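Local coordinates for protein spermidine N1-acetyltransferase (Vibrio cholerae O1 biovar El Tor, PDB 6DAU) that probably transfers an acetyl group from acetyl-CoA to the polyamines spermidine and spermine, as a GNAT-family N-acetyltransferase, at residues L15-H19 with Y36-L42. The protein carries 2 engineered substitutions. Numbering follows the deposited sequence.
Engineered in segment 36-42: Q41 (natural residue Glu).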
loop_
_atom_site.group_PDB
_atom_site.type_symbol
_atom_site.label_atom_id
_atom_site.label_comp_id
_atom_site.label_asym_id
_atom_site.label_seq_id
_atom_site.Cartn_x
_atom_site.Cartn_y
_atom_site.Cartn_z
ATOM N N LEU C 15 -8.227 26.158 -10.508
ATOM C CA LEU C 15 -9.066 25.696 -9.384
ATOM C C LEU C 15 -9.469 26.845 -8.433
ATOM O O LEU C 15 -10.594 26.871 -7.908
ATOM C CB LEU C 15 -8.376 24.570 -8.600
ATOM C CG LEU C 15 -8.189 23.216 -9.354
ATOM C CD1 LEU C 15 -7.422 22.241 -8.449
ATOM C CD2 LEU C 15 -9.512 22.611 -9.824
ATOM N N ARG C 16 -8.561 27.800 -8.236
ATOM C CA ARG C 16 -8.817 28.967 -7.399
ATOM C C ARG C 16 -10.050 29.721 -7.902
ATOM O O ARG C 16 -10.970 30.049 -7.134
ATOM C CB ARG C 16 -7.596 29.887 -7.445
ATOM C CG ARG C 16 -7.530 30.904 -6.318
ATOM C CD ARG C 16 -6.782 30.282 -5.149
ATOM N NE ARG C 16 -7.700 30.034 -4.063
ATOM C CZ ARG C 16 -7.431 29.345 -2.962
ATOM N NH1 ARG C 16 -6.245 28.771 -2.766
ATOM N NH2 ARG C 16 -8.390 29.231 -2.059
ATOM N N PHE C 17 -10.049 29.984 -9.208
ATOM C CA PHE C 17 -11.169 30.612 -9.874
ATOM C C PHE C 17 -12.482 29.809 -9.722
ATOM O O PHE C 17 -13.527 30.398 -9.362
ATOM C CB PHE C 17 -10.815 30.850 -11.333
ATOM C CG PHE C 17 -11.927 31.458 -12.133
ATOM C CD1 PHE C 17 -12.471 32.711 -11.777
ATOM C CD2 PHE C 17 -12.417 30.804 -13.270
ATOM C CE1 PHE C 17 -13.499 33.275 -12.519
ATOM C CE2 PHE C 17 -13.435 31.359 -14.017
ATOM C CZ PHE C 17 -13.972 32.595 -13.651
ATOM N N ILE C 18 -12.418 28.490 -9.965
ATOM C CA ILE C 18 -13.564 27.589 -9.758
ATOM C C ILE C 18 -14.089 27.732 -8.341
ATOM O O ILE C 18 -15.297 27.851 -8.124
ATOM C CB ILE C 18 -13.194 26.075 -10.006
ATOM C CG1 ILE C 18 -12.875 25.791 -11.470
ATOM C CG2 ILE C 18 -14.284 25.109 -9.540
ATOM C CD1 ILE C 18 -13.608 26.660 -12.464
ATOM N N HIS C 19 -13.167 27.719 -7.376
ATOM C CA HIS C 19 -13.560 27.777 -5.983
ATOM C C HIS C 19 -14.201 29.135 -5.680
ATOM O O HIS C 19 -15.250 29.179 -5.037
ATOM C CB HIS C 19 -12.372 27.532 -5.066
ATOM C CG HIS C 19 -12.757 27.356 -3.631
ATOM N ND1 HIS C 19 -12.384 28.250 -2.659
ATOM C CD2 HIS C 19 -13.505 26.407 -3.009
ATOM C CE1 HIS C 19 -12.874 27.872 -1.497
ATOM N NE2 HIS C 19 -13.555 26.754 -1.682
ATOM N N TYR C 36 -17.811 19.206 -1.992
ATOM C CA TYR C 36 -16.648 19.839 -1.354
ATOM C C TYR C 36 -17.079 21.244 -0.935
ATOM O O TYR C 36 -17.999 21.813 -1.545
ATOM C CB TYR C 36 -15.447 19.924 -2.297
ATOM C CG TYR C 36 -15.669 20.810 -3.495
ATOM C CD1 TYR C 36 -16.317 20.322 -4.648
ATOM C CD2 TYR C 36 -15.283 22.155 -3.464
ATOM C CE1 TYR C 36 -16.549 21.142 -5.746
ATOM C CE2 TYR C 36 -15.525 22.998 -4.539
ATOM C CZ TYR C 36 -16.127 22.494 -5.682
ATOM O OH TYR C 36 -16.336 23.341 -6.768
ATOM N N GLU C 37 -16.421 21.782 0.095
ATOM C CA GLU C 37 -16.577 23.191 0.451
ATOM C C GLU C 37 -15.231 23.931 0.401
ATOM O O GLU C 37 -15.193 25.121 0.084
ATOM C CB GLU C 37 -17.209 23.322 1.850
ATOM C CG GLU C 37 -18.594 22.675 1.931
ATOM C CD GLU C 37 -19.304 22.926 3.244
ATOM O OE1 GLU C 37 -18.895 22.430 4.307
ATOM O OE2 GLU C 37 -20.301 23.645 3.215
ATOM N N SER C 38 -14.131 23.250 0.739
ATOM C CA SER C 38 -12.833 23.919 0.806
ATOM C C SER C 38 -12.033 23.788 -0.481
ATOM O O SER C 38 -12.232 22.859 -1.255
ATOM C CB SER C 38 -12.021 23.406 2.008
ATOM O OG SER C 38 -11.470 22.151 1.694
ATOM N N PHE C 39 -11.093 24.701 -0.685
ATOM C CA PHE C 39 -10.133 24.604 -1.767
ATOM C C PHE C 39 -9.315 23.312 -1.668
ATOM O O PHE C 39 -9.059 22.687 -2.699
ATOM C CB PHE C 39 -9.190 25.816 -1.802
ATOM C CG PHE C 39 -8.140 25.726 -2.889
ATOM C CD1 PHE C 39 -8.440 26.088 -4.216
ATOM C CD2 PHE C 39 -6.851 25.236 -2.593
ATOM C CE1 PHE C 39 -7.448 25.993 -5.210
ATOM C CE2 PHE C 39 -5.879 25.131 -3.586
ATOM C CZ PHE C 39 -6.162 25.525 -4.897
ATOM N N ASP C 40 -8.905 22.928 -0.445
ATOM C CA ASP C 40 -8.104 21.718 -0.234
ATOM C C ASP C 40 -8.845 20.477 -0.652
ATOM O O ASP C 40 -8.231 19.553 -1.225
ATOM C CB ASP C 40 -7.711 21.543 1.237
ATOM C CG ASP C 40 -6.591 22.486 1.663
ATOM O OD1 ASP C 40 -6.020 23.225 0.851
ATOM O OD2 ASP C 40 -6.254 22.485 2.855
ATOM N N GLN C 41 -10.144 20.426 -0.342
ATOM C CA GLN C 41 -10.991 19.308 -0.777
ATOM C C GLN C 41 -11.040 19.291 -2.325
ATOM O O GLN C 41 -10.798 18.249 -2.951
ATOM C CB GLN C 41 -12.412 19.440 -0.201
ATOM C CG GLN C 41 -12.569 19.024 1.269
ATOM C CD GLN C 41 -13.835 19.601 1.907
ATOM O OE1 GLN C 41 -14.490 20.488 1.344
ATOM N NE2 GLN C 41 -14.149 19.150 3.111
ATOM N N LEU C 42 -11.321 20.457 -2.921
ATOM C CA LEU C 42 -11.402 20.575 -4.376
ATOM C C LEU C 42 -10.114 20.082 -5.044
ATOM O O LEU C 42 -10.168 19.302 -5.987
ATOM C CB LEU C 42 -11.723 22.021 -4.818
ATOM C CG LEU C 42 -11.671 22.340 -6.322
ATOM C CD1 LEU C 42 -12.685 21.487 -7.089
ATOM C CD2 LEU C 42 -11.927 23.858 -6.540
#
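The first turn of helix 15-24, closed by the H19 N to L15 O bond, lies against the start of helix 39-49; the CA atoms of H19 and F39 are 6.3 Å apart, those of L15 and L42 7.5 Å. S38 OG caps the second helix, accepting from N of the engineered Q41 (natural Glu; 3.0 Å); Q41 OE1 accepts from S38 N (2.9 Å), completing a capping box, and from E37 N (2.6 Å). One bond joins the segments directly: the H19 ring reaches a backbone acceptor, NE2 donating to E37 O (2.9 Å). The two helices form the N-terminal helical pair of the GNAT fold, which in SpeG packs against a second subunit: E37 salt-bridges R56 and hydrogen-bonds Y109 of that subunit, and F39 N donates to E11 of the same subunit. The flat F39 ring stacks with the R16 guanidinium, a cation-pi contact with R16 CZ 3.9 Å from the centroid; F39 CB makes a CH-pi contact 4.2 Å from the H19 ring centroid. Buried, branched L15, I18 and L42 add apolar contacts: L15 CB–F39 CE1 3.8 Å, I18 CG2–L42 CD2 4.0 Å. Y36 OH, 3.9 Å from I18 CG2, hydrogen-bonds the N22 side chain.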